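Local atomic coordinates of SM80.1 Vicilin (Solanum melongena, PDB entry 5VF5), a protein that probably serves as a 7S seed storage globulin, a two-cupin vicilin that binds a copper ion. Residues A[246-258]-A[386-398]. Residues are numbered along the deposited sequence; the frame is centred on the assembly and turned at random.
Sequences AFMNINQGGMVLP and KQDQSYFVAGPEH
The Phe-392 ring meets Met-248 at its edge. In one of the two conformers of Met-248, SD lies 5.2 Å from the ring centroid and 80° off the normal, a Met-aromatic contact that the second conformer leaves uncertain. In that conformer CG, anti to the backbone N, lies near the ring plane, 4.0 Å from CE2 of Phe-392. Val-256 and Ile-250 touch the same ring obliquely, the Ile-250 side chain crossing it at about a right angle and Val-256 CG2 coming within 3.6 Å of Phe-392 CE2. The Tyr-391 ring has Ser-390 CB over the centre of one face, while Phe-353 meets it edge-to-face. Strand 392-394 pairs antiparallel with strand 254-258, adding an edge to one sheet of the C-terminal cupin barrel; Phe-392 thereby reaches strand 246-250, beyond the type II turn from Asn-251 to Gly-254. Met-255 and Val-393 form the hydrogen-bonded pair: Met-255 N lies 2.8 Å from Val-393 O, almost in line with the carbonyl, although the bond bends at the hydrogen (143°), and Val-393 N returns 3.0 Å to Met-255 O in its carbonyl plane. Their side chains run side by side away from the Phe-392 face, and Leu-257 CD2 crosses to within 3.6 Å of Val-393 CG2. At the turn, Gly-395 N reaches Gly-253 O in a nearly straight bond (173° at the hydrogen).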
ATOM      1  N   ALA A 246       0.376  -7.427  -2.485  1.00 13.56           N
ATOM      2  CA  ALA A 246      -0.662  -8.408  -2.574  1.00 13.85           C
ATOM      3  C   ALA A 246      -1.946  -7.684  -2.998  1.00 12.55           C
ATOM      4  O   ALA A 246      -2.262  -6.573  -2.549  1.00 13.40           O
ATOM      5  CB  ALA A 246      -0.867  -9.128  -1.260  1.00 17.58           C
ATOM      6  N   PHE A 247      -2.722  -8.366  -3.818  1.00 12.16           N
ATOM      7  CA  PHE A 247      -4.030  -7.926  -4.248  1.00 12.36           C
ATOM      8  C   PHE A 247      -5.057  -8.988  -3.862  1.00 13.51           C
ATOM      9  O   PHE A 247      -4.932 -10.145  -4.277  1.00 14.96           O
ATOM     10  CB  PHE A 247      -4.026  -7.764  -5.768  1.00 15.39           C
ATOM     11  CG  PHE A 247      -2.976  -6.809  -6.272  1.00 15.89           C
ATOM     12  CD1 PHE A 247      -1.682  -7.229  -6.513  1.00 15.22           C
ATOM     13  CD2 PHE A 247      -3.293  -5.465  -6.437  1.00 17.13           C
ATOM     14  CE1 PHE A 247      -0.730  -6.341  -6.991  1.00 15.94           C
ATOM     15  CE2 PHE A 247      -2.358  -4.562  -6.944  1.00 15.95           C
ATOM     16  CZ  PHE A 247      -1.057  -5.003  -7.185  1.00 18.16           C
ATOM     17  N   MET A 248      -6.024  -8.615  -3.028  1.00 12.19           N
ATOM     18  CA  MET A 248      -7.048  -9.567  -2.605  1.00 11.77           C
ATOM     19  C   MET A 248      -8.386  -8.980  -2.939  1.00 13.66           C
ATOM     20  O   MET A 248      -8.668  -7.839  -2.589  1.00 14.50           O
ATOM     21  CB  MET A 248      -6.937  -9.920  -1.117  1.00 15.28           C
ATOM     22  CG  MET A 248      -7.937 -10.967  -0.661  1.00 15.57           C
ATOM     23  SD  MET A 248      -7.465 -11.717   0.893  0.60 16.38           S
ATOM     24  CE  MET A 248      -7.937 -10.366   1.939  0.60 18.73           C
ATOM     25  N   ASN A 249      -9.208  -9.796  -3.592  1.00 13.83           N
ATOM     26  CA  ASN A 249     -10.573  -9.465  -3.878  1.00 14.86           C
ATOM     27  C   ASN A 249     -11.470 -10.549  -3.307  1.00 15.22           C
ATOM     28  O   ASN A 249     -11.249 -11.739  -3.558  1.00 16.70           O
ATOM     29  CB  ASN A 249     -10.825  -9.332  -5.380  1.00 18.57           C
ATOM     30  CG  ASN A 249     -12.215  -8.768  -5.672  1.00 23.06           C
ATOM     31  OD1 ASN A 249     -12.560  -7.679  -5.228  1.00 25.20           O
ATOM     32  ND2 ASN A 249     -13.039  -9.547  -6.306  1.00 28.13           N
ATOM     33  N   ILE A 250     -12.455 -10.119  -2.523  1.00 14.00           N
ATOM     34  CA  ILE A 250     -13.487 -11.011  -1.995  1.00 14.11           C
ATOM     35  C   ILE A 250     -14.803 -10.590  -2.671  1.00 15.58           C
ATOM     36  O   ILE A 250     -15.257  -9.426  -2.549  1.00 16.35           O
ATOM     37  CB  ILE A 250     -13.589 -10.921  -0.466  1.00 13.78           C
ATOM     38  CG1 ILE A 250     -12.214 -11.188   0.184  1.00 12.64           C
ATOM     39  CG2 ILE A 250     -14.630 -11.911   0.042  1.00 14.26           C
ATOM     40  CD1 ILE A 250     -12.202 -11.079   1.665  1.00 14.11           C
ATOM     41  N   ASN A 251     -15.413 -11.530  -3.374  1.00 16.25           N
ATOM     42  CA  ASN A 251     -16.648 -11.224  -4.055  1.00 16.36           C
ATOM     43  C   ASN A 251     -17.775 -10.925  -3.068  1.00 16.01           C
ATOM     44  O   ASN A 251     -17.739 -11.349  -1.907  1.00 16.00           O
ATOM     45  CB  ASN A 251     -17.033 -12.386  -4.935  1.00 18.10           C
ATOM     46  CG  ASN A 251     -16.097 -12.610  -6.101  1.00 26.76           C
ATOM     47  OD1 ASN A 251     -15.462 -11.702  -6.599  1.00 36.11           O
ATOM     48  ND2 ASN A 251     -16.094 -13.812  -6.601  1.00 33.73           N
ATOM     49  N   GLN A 252     -18.782 -10.171  -3.523  1.00 18.60           N
ATOM     50  CA  GLN A 252     -19.886  -9.834  -2.612  1.00 19.05           C
ATOM     51  C   GLN A 252     -20.470 -11.109  -2.065  1.00 21.06           C
ATOM     52  O   GLN A 252     -20.570 -12.123  -2.769  1.00 22.86           O
ATOM     53  CB  GLN A 252     -20.950  -8.978  -3.273  1.00 28.04           C
ATOM     54  CG  GLN A 252     -21.539  -9.442  -4.539  1.00 35.48           C
ATOM     55  CD  GLN A 252     -22.444  -8.311  -5.131  1.00 53.86           C
ATOM     56  OE1 GLN A 252     -23.483  -7.940  -4.539  1.00 67.09           O
ATOM     57  NE2 GLN A 252     -22.007  -7.725  -6.253  1.00 64.83           N
ATOM     58  N   GLY A 253     -20.773 -11.088  -0.776  1.00 22.42           N
ATOM     59  CA  GLY A 253     -21.286 -12.259  -0.092  1.00 22.88           C
ATOM     60  C   GLY A 253     -20.232 -13.312   0.218  1.00 23.20           C
ATOM     61  O   GLY A 253     -20.583 -14.404   0.686  1.00 27.03           O
ATOM     62  N   GLY A 254     -18.957 -12.998  -0.002  1.00 16.27           N
ATOM     63  CA  GLY A 254     -17.902 -13.945   0.273  1.00 14.96           C
ATOM     64  C   GLY A 254     -17.127 -13.644   1.519  1.00 14.52           C
ATOM     65  O   GLY A 254     -17.315 -12.604   2.169  1.00 14.92           O
ATOM     66  N   MET A 255     -16.218 -14.572   1.822  1.00 13.33           N
ATOM     67  CA  MET A 255     -15.250 -14.403   2.905  1.00 12.60           C
ATOM     68  C   MET A 255     -13.975 -15.093   2.508  1.00 12.89           C
ATOM     69  O   MET A 255     -13.992 -16.035   1.743  1.00 13.64           O
ATOM     70  CB  MET A 255     -15.747 -14.966   4.231  1.00 14.32           C
ATOM     71  CG  MET A 255     -15.964 -16.471   4.218  1.00 14.37           C
ATOM     72  SD  MET A 255     -16.574 -17.172   5.774  1.00 15.91           S
ATOM     73  CE  MET A 255     -15.176 -16.980   6.853  1.00 16.17           C
ATOM     74  N   VAL A 256     -12.849 -14.610   3.022  1.00 10.90           N
ATOM     75  CA  VAL A 256     -11.606 -15.366   2.963  1.00  9.90           C
ATOM     76  C   VAL A 256     -11.569 -16.259   4.183  1.00 10.15           C
ATOM     77  O   VAL A 256     -11.864 -15.815   5.314  1.00 12.31           O
ATOM     78  CB  VAL A 256     -10.348 -14.478   2.816  1.00 10.66           C
ATOM     79  CG1 VAL A 256     -10.112 -13.533   3.984  1.00 12.30           C
ATOM     80  CG2 VAL A 256      -9.124 -15.369   2.573  1.00 11.49           C
ATOM     81  N   LEU A 257     -11.304 -17.539   3.985  1.00 11.25           N
ATOM     82  CA  LEU A 257     -11.214 -18.456   5.111  1.00 11.45           C
ATOM     83  C   LEU A 257     -10.088 -18.004   6.070  1.00 10.74           C
ATOM     84  O   LEU A 257      -9.087 -17.429   5.620  1.00 10.84           O
ATOM     85  CB  LEU A 257     -10.959 -19.871   4.614  1.00 12.51           C
ATOM     86  CG  LEU A 257     -12.189 -20.498   3.942  1.00 13.43           C
ATOM     87  CD1 LEU A 257     -11.813 -21.838   3.360  1.00 14.58           C
ATOM     88  CD2 LEU A 257     -13.329 -20.706   4.917  1.00 14.36           C
ATOM     89  N   PRO A 258     -10.251 -18.250   7.383  1.00 10.62           N
ATOM     90  CA  PRO A 258      -9.199 -17.852   8.297  1.00 10.16           C
ATOM     91  C   PRO A 258      -7.828 -18.373   7.862  1.00  9.67           C
ATOM     92  O   PRO A 258      -7.682 -19.544   7.423  1.00 10.87           O
ATOM     93  CB  PRO A 258      -9.658 -18.424   9.633  1.00 11.50           C
ATOM     94  CG  PRO A 258     -11.172 -18.514   9.518  1.00 15.31           C
ATOM     95  CD  PRO A 258     -11.371 -18.916   8.075  1.00 12.24           C
ATOM     96  N   LYS A 386     -15.688 -31.275   5.813  1.00 20.40           N
ATOM     97  CA  LYS A 386     -17.008 -30.799   5.409  1.00 18.71           C
ATOM     98  C   LYS A 386     -16.938 -29.646   4.426  1.00 18.01           C
ATOM     99  O   LYS A 386     -17.831 -29.523   3.563  1.00 21.38           O
ATOM    100  CB  LYS A 386     -17.907 -30.452   6.604  1.00 19.20           C
ATOM    101  CG  LYS A 386     -18.423 -31.693   7.300  1.00 23.32           C
ATOM    102  CD  LYS A 386     -19.347 -31.374   8.459  1.00 29.74           C
ATOM    103  CE  LYS A 386     -19.921 -32.639   9.077  1.00 38.32           C
ATOM    104  NZ  LYS A 386     -21.101 -33.144   8.323  1.00 48.76           N
ATOM    105  N   GLN A 387     -15.926 -28.785   4.580  1.00 17.75           N
ATOM    106  CA  GLN A 387     -15.733 -27.666   3.672  1.00 17.37           C
ATOM    107  C   GLN A 387     -14.958 -28.160   2.457  1.00 18.47           C
ATOM    108  O   GLN A 387     -13.740 -28.339   2.482  1.00 20.09           O
ATOM    109  CB  GLN A 387     -14.997 -26.525   4.366  1.00 15.74           C
ATOM    110  CG  GLN A 387     -14.743 -25.317   3.471  1.00 17.23           C
ATOM    111  CD  GLN A 387     -16.011 -24.760   2.873  1.00 16.68           C
ATOM    112  OE1 GLN A 387     -16.390 -25.139   1.784  1.00 18.69           O
ATOM    113  NE2 GLN A 387     -16.693 -23.878   3.605  1.00 15.74           N
ATOM    114  N   ASP A 388     -15.695 -28.356   1.373  1.00 18.63           N
ATOM    115  CA  ASP A 388     -15.208 -28.864   0.094  0.50 18.16           C
ATOM    116  C   ASP A 388     -14.436 -27.822  -0.706  1.00 18.24           C
ATOM    117  O   ASP A 388     -13.737 -28.158  -1.649  1.00 19.75           O
ATOM    118  CB  ASP A 388     -16.421 -29.369  -0.747  0.50 22.56           C
ATOM    119  CG  ASP A 388     -17.548 -28.332  -0.835  0.50 27.57           C
ATOM    120  OD1 ASP A 388     -18.138 -27.960   0.221  0.50 30.84           O
ATOM    121  OD2 ASP A 388     -17.843 -27.878  -1.952  0.50 35.08           O
ATOM    122  N   GLN A 389     -14.615 -26.549  -0.349  1.00 17.86           N
ATOM    123  CA  GLN A 389     -14.012 -25.418  -1.079  0.50 15.63           C
ATOM    124  C   GLN A 389     -12.779 -24.933  -0.341  1.00 14.94           C
ATOM    125  O   GLN A 389     -12.585 -25.245   0.840  1.00 15.47           O
ATOM    126  CB  GLN A 389     -15.008 -24.266  -1.278  0.50 15.99           C
ATOM    127  CG  GLN A 389     -16.113 -24.573  -2.297  0.50 18.83           C
ATOM    128  CD  GLN A 389     -15.618 -24.502  -3.741  0.50 19.25           C
ATOM    129  OE1 GLN A 389     -15.250 -23.430  -4.229  0.50 20.23           O
ATOM    130  NE2 GLN A 389     -15.575 -25.655  -4.425  0.50 22.48           N
ATOM    131  N   SER A 390     -11.950 -24.184  -1.047  1.00 14.14           N
ATOM    132  CA  SER A 390     -10.723 -23.601  -0.468  1.00 12.56           C
ATOM    133  C   SER A 390     -10.669 -22.127  -0.669  1.00 12.30           C
ATOM    134  O   SER A 390     -11.273 -21.589  -1.598  1.00 13.08           O
ATOM    135  CB  SER A 390      -9.463 -24.229  -1.085  1.00 13.79           C
ATOM    136  OG  SER A 390      -9.362 -25.602  -0.780  1.00 16.03           O
ATOM    137  N   TYR A 391      -9.975 -21.478   0.283  1.00 11.55           N
ATOM    138  CA  TYR A 391      -9.497 -20.087   0.185  1.00 11.53           C
ATOM    139  C   TYR A 391     -10.550 -19.034   0.383  1.00 12.19           C
ATOM    140  O   TYR A 391     -10.467 -18.230   1.347  1.00 11.85           O
ATOM    141  CB  TYR A 391      -8.748 -19.834  -1.140  1.00 11.85           C
ATOM    142  CG  TYR A 391      -7.732 -20.897  -1.457  1.00 12.69           C
ATOM    143  CD1 TYR A 391      -6.801 -21.290  -0.527  1.00 13.35           C
ATOM    144  CD2 TYR A 391      -7.747 -21.540  -2.671  1.00 13.23           C
ATOM    145  CE1 TYR A 391      -5.886 -22.300  -0.801  1.00 13.87           C
ATOM    146  CE2 TYR A 391      -6.830 -22.531  -2.965  1.00 13.35           C
ATOM    147  CZ  TYR A 391      -5.908 -22.910  -2.044  1.00 13.56           C
ATOM    148  OH  TYR A 391      -4.993 -23.882  -2.361  1.00 17.69           O
ATOM    149  N   PHE A 392     -11.588 -19.047  -0.457  1.00 10.97           N
ATOM    150  CA  PHE A 392     -12.713 -18.114  -0.310  1.00 12.30           C
ATOM    151  C   PHE A 392     -14.011 -18.870  -0.480  1.00 14.00           C
ATOM    152  O   PHE A 392     -14.121 -19.733  -1.362  1.00 14.56           O
ATOM    153  CB  PHE A 392     -12.666 -16.997  -1.335  1.00 12.22           C
ATOM    154  CG  PHE A 392     -11.359 -16.246  -1.394  1.00 11.40           C
ATOM    155  CD1 PHE A 392     -10.311 -16.711  -2.181  1.00 12.89           C
ATOM    156  CD2 PHE A 392     -11.193 -15.064  -0.732  1.00 11.92           C
ATOM    157  CE1 PHE A 392      -9.110 -16.008  -2.257  1.00 15.19           C
ATOM    158  CE2 PHE A 392     -10.005 -14.349  -0.815  1.00 12.30           C
ATOM    159  CZ  PHE A 392      -8.968 -14.815  -1.578  1.00 14.02           C
ATOM    160  N   VAL A 393     -14.974 -18.554   0.393  1.00 13.14           N
ATOM    161  CA  VAL A 393     -16.259 -19.251   0.408  1.00 13.53           C
ATOM    162  C   VAL A 393     -17.384 -18.255   0.686  1.00 15.13           C
ATOM    163  O   VAL A 393     -17.126 -17.090   0.983  1.00 14.33           O
ATOM    164  CB  VAL A 393     -16.267 -20.388   1.461  1.00 14.55           C
ATOM    165  CG1 VAL A 393     -15.160 -21.378   1.235  1.00 16.33           C
ATOM    166  CG2 VAL A 393     -16.179 -19.882   2.873  1.00 16.63           C
ATOM    167  N   ALA A 394     -18.640 -18.720   0.621  1.00 17.09           N
ATOM    168  CA  ALA A 394     -19.739 -17.863   0.999  1.00 17.45           C
ATOM    169  C   ALA A 394     -19.613 -17.469   2.473  1.00 16.64           C
ATOM    170  O   ALA A 394     -19.341 -18.292   3.332  1.00 18.84           O
ATOM    171  CB  ALA A 394     -21.060 -18.578   0.783  1.00 20.05           C
ATOM    172  N   GLY A 395     -19.857 -16.205   2.746  1.00 16.48           N
ATOM    173  CA  GLY A 395     -19.868 -15.699   4.110  1.00 18.29           C
ATOM    174  C   GLY A 395     -21.174 -16.034   4.781  1.00 19.16           C
ATOM    175  O   GLY A 395     -22.097 -16.539   4.125  1.00 21.79           O
ATOM    176  N   PRO A 396     -21.276 -15.757   6.095  1.00 18.30           N
ATOM    177  CA  PRO A 396     -22.481 -16.026   6.845  1.00 19.39           C
ATOM    178  C   PRO A 396     -23.666 -15.232   6.297  1.00 22.99           C
ATOM    179  O   PRO A 396     -23.490 -14.114   5.840  1.00 24.64           O
ATOM    180  CB  PRO A 396     -22.159 -15.490   8.241  1.00 21.00           C
ATOM    181  CG  PRO A 396     -20.680 -15.452   8.345  1.00 23.43           C
ATOM    182  CD  PRO A 396     -20.218 -15.165   6.944  1.00 18.27           C
ATOM    183  N   GLU A 397     -24.858 -15.794   6.383  1.00 25.52           N
ATOM    184  CA  GLU A 397     -26.094 -15.070   5.946  1.00 35.26           C
ATOM    185  C   GLU A 397     -26.221 -13.672   6.546  1.00 49.10           C
ATOM    186  O   GLU A 397     -26.669 -12.740   5.875  1.00 60.43           O
ATOM    187  CB  GLU A 397     -27.359 -15.847   6.349  1.00 43.25           C
ATOM    188  N   HIS A 398     -25.818 -13.561   7.813  1.00 56.92           N
ATOM    189  CA  HIS A 398     -25.767 -12.311   8.552  1.00 60.09           C
ATOM    190  C   HIS A 398     -27.141 -11.778   8.894  1.00 56.81           C
ATOM    191  O   HIS A 398     -27.378 -11.460  10.052  1.00 74.19           O
ATOM    192  CB  HIS A 398     -24.922 -11.254   7.822  1.00 50.93           C
ATOM    193  CG  HIS A 398     -23.476 -11.280   8.187  1.00 51.77           C
ATOM    194  ND1 HIS A 398     -22.481 -10.881   7.319  1.00 50.39           N
ATOM    195  CD2 HIS A 398     -22.855 -11.637   9.335  1.00 52.90           C
ATOM    196  CE1 HIS A 398     -21.312 -10.990   7.917  1.00 47.38           C
ATOM    197  NE2 HIS A 398     -21.512 -11.446   9.136  1.00 49.73           N
TER